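Immunomodulatory active chitinase (Trichuris suis, PDB 6G9C) probably binds and hydrolyses chitin as a secreted family 18 glycosidase, and is a helminth protein with immunomodulatory activity. Local coordinates at residues 172-177 against 184-189; 95-98 against 102-105. All blocks are in the same frame, centred on the assembly; numbering follows the deposited sequence.

Contact 1: 172-177 against 184-189; sequences AKFEEV and SRLLFT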
loop_
_atom_site.group_PDB
_atom_site.type_symbol
_atom_site.label_atom_id
_atom_site.label_comp_id
_atom_site.label_asym_id
_atom_site.label_seq_id
_atom_site.Cartn_x
_atom_site.Cartn_y
_atom_site.Cartn_z
ATOM N N ALA A 172 13.969 1.932 -20.945
ATOM C CA ALA A 172 12.998 1.994 -22.033
ATOM C C ALA A 172 11.757 1.173 -21.707
ATOM O O ALA A 172 10.625 1.613 -21.959
ATOM C CB ALA A 172 13.634 1.508 -23.342
ATOM N N LYS A 173 11.948 -0.037 -21.176
ATOM C CA LYS A 173 10.804 -0.862 -20.802
ATOM C C LYS A 173 10.005 -0.210 -19.687
ATOM O O LYS A 173 8.765 -0.211 -19.721
ATOM C CB LYS A 173 11.259 -2.249 -20.356
ATOM C CG LYS A 173 10.107 -3.210 -20.084
ATOM C CD LYS A 173 9.373 -3.528 -21.381
ATOM C CE LYS A 173 8.643 -4.861 -21.310
ATOM N NZ LYS A 173 7.430 -4.918 -22.178
ATOM N N PHE A 174 10.702 0.342 -18.687
ATOM C CA PHE A 174 10.012 0.989 -17.568
ATOM C C PHE A 174 9.142 2.136 -18.072
ATOM O O PHE A 174 7.997 2.306 -17.633
ATOM C CB PHE A 174 11.025 1.494 -16.525
ATOM C CG PHE A 174 11.603 0.410 -15.625
ATOM C CD1 PHE A 174 11.345 -0.938 -15.856
ATOM C CD2 PHE A 174 12.401 0.750 -14.531
ATOM C CE1 PHE A 174 11.876 -1.921 -15.020
ATOM C CE2 PHE A 174 12.937 -0.232 -13.699
ATOM C CZ PHE A 174 12.679 -1.567 -13.952
ATOM N N GLU A 175 9.657 2.915 -19.027
ATOM C CA GLU A 175 8.873 4.007 -19.598
ATOM C C GLU A 175 7.665 3.484 -20.366
ATOM O O GLU A 175 6.571 4.059 -20.288
ATOM C CB GLU A 175 9.767 4.862 -20.503
ATOM C CG GLU A 175 10.776 5.685 -19.704
ATOM C CD GLU A 175 11.854 6.307 -20.560
ATOM O OE1 GLU A 175 12.062 5.843 -21.701
ATOM O OE2 GLU A 175 12.501 7.261 -20.082
ATOM N N GLU A 176 7.844 2.398 -21.122
ATOM C CA GLU A 176 6.731 1.828 -21.875
ATOM C C GLU A 176 5.685 1.231 -20.938
ATOM O O GLU A 176 4.474 1.364 -21.167
ATOM C CB GLU A 176 7.262 0.774 -22.850
ATOM C CG GLU A 176 6.199 -0.041 -23.576
ATOM C CD GLU A 176 6.574 -1.518 -23.692
ATOM O OE1 GLU A 176 5.954 -2.353 -22.991
ATOM O OE2 GLU A 176 7.497 -1.841 -24.473
ATOM N N VAL A 177 6.137 0.562 -19.883
ATOM C CA VAL A 177 5.208 -0.003 -18.907
ATOM C C VAL A 177 4.395 1.101 -18.245
ATOM O O VAL A 177 3.180 0.961 -18.041
ATOM C CB VAL A 177 5.982 -0.856 -17.886
ATOM C CG1 VAL A 177 5.146 -1.138 -16.646
ATOM C CG2 VAL A 177 6.423 -2.153 -18.550
ATOM N N SER A 184 3.057 5.938 -12.796
ATOM C CA SER A 184 4.372 6.568 -12.765
ATOM C C SER A 184 5.437 5.512 -12.992
ATOM O O SER A 184 5.342 4.396 -12.478
ATOM C CB SER A 184 4.622 7.256 -11.419
ATOM O OG SER A 184 3.581 8.163 -11.121
ATOM N N ARG A 185 6.467 5.859 -13.751
ATOM C CA ARG A 185 7.419 4.821 -14.115
ATOM C C ARG A 185 8.233 4.360 -12.905
ATOM O O ARG A 185 8.493 5.114 -11.955
ATOM C CB ARG A 185 8.333 5.291 -15.240
ATOM C CG ARG A 185 9.473 6.144 -14.812
ATOM C CD ARG A 185 10.682 5.842 -15.672
ATOM N NE ARG A 185 11.686 6.882 -15.514
ATOM C CZ ARG A 185 12.634 6.879 -14.580
ATOM N NH1 ARG A 185 12.737 5.877 -13.713
ATOM N NH2 ARG A 185 13.496 7.884 -14.521
ATOM N N LEU A 186 8.609 3.089 -12.948
ATOM C CA LEU A 186 9.467 2.501 -11.939
ATOM C C LEU A 186 10.804 3.232 -11.873
ATOM O O LEU A 186 11.354 3.649 -12.898
ATOM C CB LEU A 186 9.683 1.025 -12.265
ATOM C CG LEU A 186 8.432 0.163 -12.143
ATOM C CD1 LEU A 186 8.534 -1.060 -13.039
ATOM C CD2 LEU A 186 8.278 -0.241 -10.681
ATOM N N LEU A 187 11.312 3.399 -10.652
ATOM C CA LEU A 187 12.654 3.926 -10.444
ATOM C C LEU A 187 13.701 2.896 -10.864
ATOM O O LEU A 187 13.451 1.689 -10.892
ATOM C CB LEU A 187 12.854 4.307 -8.980
ATOM C CG LEU A 187 11.899 5.403 -8.503
ATOM C CD1 LEU A 187 11.982 5.582 -6.982
ATOM C CD2 LEU A 187 12.186 6.704 -9.230
ATOM N N PHE A 188 14.899 3.385 -11.171
ATOM C CA PHE A 188 15.953 2.510 -11.675
ATOM C C PHE A 188 17.280 3.040 -11.161
ATOM O O PHE A 188 17.714 4.127 -11.550
ATOM C CB PHE A 188 15.928 2.446 -13.200
ATOM C CG PHE A 188 17.007 1.574 -13.797
ATOM C CD1 PHE A 188 17.537 0.503 -13.089
ATOM C CD2 PHE A 188 17.488 1.829 -15.075
ATOM C CE1 PHE A 188 18.537 -0.301 -13.658
ATOM C CE2 PHE A 188 18.481 1.043 -15.639
ATOM C CZ PHE A 188 19.012 -0.019 -14.935
ATOM N N THR A 189 17.921 2.265 -10.293
ATOM C CA THR A 189 19.190 2.649 -9.702
ATOM C C THR A 189 20.188 1.515 -9.884
ATOM O O THR A 189 19.846 0.421 -10.344
ATOM C CB THR A 189 19.024 2.988 -8.207
ATOM O OG1 THR A 189 18.604 1.816 -7.478
ATOM C CG2 THR A 189 17.981 4.110 -8.012
HETATM O O HOH W 1 7.541 1.626 -15.087
HETATM O O HOH W 2 12.243 8.659 -18.038
#
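With chi1 of F174 at -77° and that of L186 at -67°, each side chain swings CG away from its own carbonyl carbon, and the two cross at about a right angle. CB of L186 then sits over one face of the F174 ring, 3.9 Å from the ring centroid and displaced toward the rim, a CH-pi contact. The edge of the same ring meets backbone: F174 CE2 lies 3.4 Å from L187 O, near the ring plane, while F188 CB closes in obliquely. V137 of helix 126-142 also touches the F174 side chain.

The polar joints between helix and strand approach run through water. One water donates to F174 O and accepts from L186 N, bridging the two main chains. A second accepts from R185 NE, 3.1 Å away, and donates to E175 OE2, so this pair of opposite charges is linked indirectly; their aliphatic parts lie side by side, E175 CG 4.0 Å from R185 CD. The guanidinium turns back on its own chain, NH1 giving a 2.7 Å hydrogen bond to L186 O, and NH2 forms a salt bridge with D213.

This is the helix-to-strand return of a beta-alpha-beta unit in the TIM barrel: apolar contact seats the helix, while water and a folded-back arginine satisfy main-chain polar atoms of the turn into strand 187-193.

Contact 2: 95-98 against 102-105; sequences KQKS and DLKV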
loop_
_atom_site.group_PDB
_atom_site.type_symbol
_atom_site.label_atom_id
_atom_site.label_comp_id
_atom_site.label_asym_id
_atom_site.label_seq_id
_atom_site.Cartn_x
_atom_site.Cartn_y
_atom_site.Cartn_z
ATOM N N LYS A 95 4.203 -2.614 4.107
ATOM C CA LYS A 95 3.356 -2.129 5.199
ATOM C C LYS A 95 3.872 -0.823 5.791
ATOM O O LYS A 95 3.086 -0.010 6.296
ATOM C CB LYS A 95 3.297 -3.168 6.323
ATOM C CG LYS A 95 2.314 -4.310 6.178
ATOM C CD LYS A 95 2.236 -5.058 7.518
ATOM C CE LYS A 95 1.321 -6.272 7.474
ATOM N NZ LYS A 95 0.990 -6.751 8.856
ATOM N N GLN A 96 5.193 -0.631 5.795
ATOM C CA GLN A 96 5.780 0.559 6.397
ATOM C C GLN A 96 5.345 1.841 5.706
ATOM O O GLN A 96 5.501 2.923 6.278
ATOM C CB GLN A 96 7.303 0.442 6.374
ATOM C CG GLN A 96 7.786 -0.760 7.146
ATOM C CD GLN A 96 7.256 -0.763 8.547
ATOM O OE1 GLN A 96 6.600 -1.719 8.974
ATOM N NE2 GLN A 96 7.515 0.321 9.278
ATOM N N LYS A 97 4.802 1.747 4.491
ATOM C CA LYS A 97 4.268 2.931 3.835
ATOM C C LYS A 97 3.096 3.533 4.595
ATOM O O LYS A 97 2.769 4.703 4.375
ATOM C CB LYS A 97 3.837 2.591 2.408
ATOM C CG LYS A 97 4.983 2.139 1.517
ATOM C CD LYS A 97 4.504 1.957 0.069
ATOM C CE LYS A 97 5.662 1.649 -0.864
ATOM N NZ LYS A 97 5.185 1.548 -2.308
ATOM N N SER A 98 2.448 2.752 5.467
ATOM C CA SER A 98 1.318 3.259 6.242
ATOM C C SER A 98 1.742 4.366 7.201
ATOM O O SER A 98 1.017 5.351 7.381
ATOM C CB SER A 98 0.665 2.114 7.013
ATOM O OG SER A 98 0.159 1.152 6.105
ATOM N N ASP A 102 5.537 8.615 1.876
ATOM C CA ASP A 102 6.478 8.888 0.791
ATOM C C ASP A 102 7.516 7.787 0.596
ATOM O O ASP A 102 8.340 7.898 -0.314
ATOM C CB ASP A 102 7.195 10.223 1.032
ATOM C CG ASP A 102 8.286 10.127 2.100
ATOM O OD1 ASP A 102 8.134 9.329 3.045
ATOM O OD2 ASP A 102 9.296 10.856 1.998
ATOM N N LEU A 103 7.514 6.748 1.431
ATOM C CA LEU A 103 8.500 5.677 1.314
ATOM C C LEU A 103 8.435 5.014 -0.058
ATOM O O LEU A 103 7.353 4.706 -0.554
ATOM C CB LEU A 103 8.252 4.638 2.412
ATOM C CG LEU A 103 9.201 3.441 2.479
ATOM C CD1 LEU A 103 10.618 3.921 2.733
ATOM C CD2 LEU A 103 8.746 2.471 3.574
ATOM N N LYS A 104 9.596 4.814 -0.679
ATOM C CA LYS A 104 9.719 4.038 -1.907
ATOM C C LYS A 104 10.523 2.778 -1.615
ATOM O O LYS A 104 11.542 2.838 -0.925
ATOM C CB LYS A 104 10.413 4.845 -3.010
ATOM C CG LYS A 104 9.781 6.194 -3.326
ATOM C CD LYS A 104 8.341 6.030 -3.723
ATOM C CE LYS A 104 7.752 7.334 -4.242
ATOM N NZ LYS A 104 6.328 7.489 -3.823
ATOM N N VAL A 105 10.086 1.642 -2.154
ATOM C CA VAL A 105 10.754 0.363 -1.922
ATOM C C VAL A 105 11.177 -0.203 -3.271
ATOM O O VAL A 105 10.326 -0.471 -4.131
ATOM C CB VAL A 105 9.846 -0.631 -1.182
ATOM C CG1 VAL A 105 10.603 -1.920 -0.883
ATOM C CG2 VAL A 105 9.305 -0.018 0.107
#
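K97 lays its methylene chain along the backbone of L103, its CE coming within 3.5 Å of L103 O and within 4.1 Å of V105 CG2. The chain reaches that far because every torsion beyond CG is near 180°, which carries the ammonium past L103 to the start of strand 104-110. There D146 OD2 forms a salt bridge with K97 NZ and accepts a hydrogen bond from V105 N, so one carboxylate oxygen joins the lysine end to the strand backbone. The K97 and V105 side chains meet at a slant, through a single methylene and a single methyl.

A second, wholly apolar touch lies beside the first. L103 directs its CD2 methyl at the root of Q96, 3.7 Å from Q96 CB, and chi1 of -179° sets the leucine branch on that course. Around these side chains, Y57 packs on both Q96 and L103, I65 of strand 64-72 touches the leucine, and V93 and M94 of helix 85-94 pack on V105.

Residues 95-98 keep helical backbone angles after helix 85-94, and S98 N bonds to K95 O at 3.0 Å. The contact fits this turn to the start of strand 104-110, one of the parallel strands of the family's TIM barrel. S98 OG is hydrogen-bonded to S98 OG of the second subunit, and K95 NZ to S98 O of that subunit.

No hydrogen bond spans the two segments. Their union is one of van der Waals contact, with the lysine serving as an apolar arm for most of its length; the carboxylate of D146 probably offsets the charge of K97, whose NZ lies 6.2 Å from K104 NZ, and so eases the proximity of the two lysines.

In the fold
Contacts 1 and 2 each fit the chain leaving a helix to the start of a barrel strand. Contact 2 closes before contact 1 opens, and strand 147-151 runs between strands 104-110 and 187-193. Their centres are about 19 Å apart, their nearest atoms about 4 Å. D146 joins them: it holds K97 and V105 in contact 2, and its backbone bonds to L187 of contact 1. D149 shares with D146 the DxxDxDxE signature, whose glutamate is the family's catalytic acid near the opposite, C-terminal strand ends, so both contacts probably lie away from the active site. Toward the second subunit, K95 and S98 make hydrogen bonds and V177 packs on T181 of that chain.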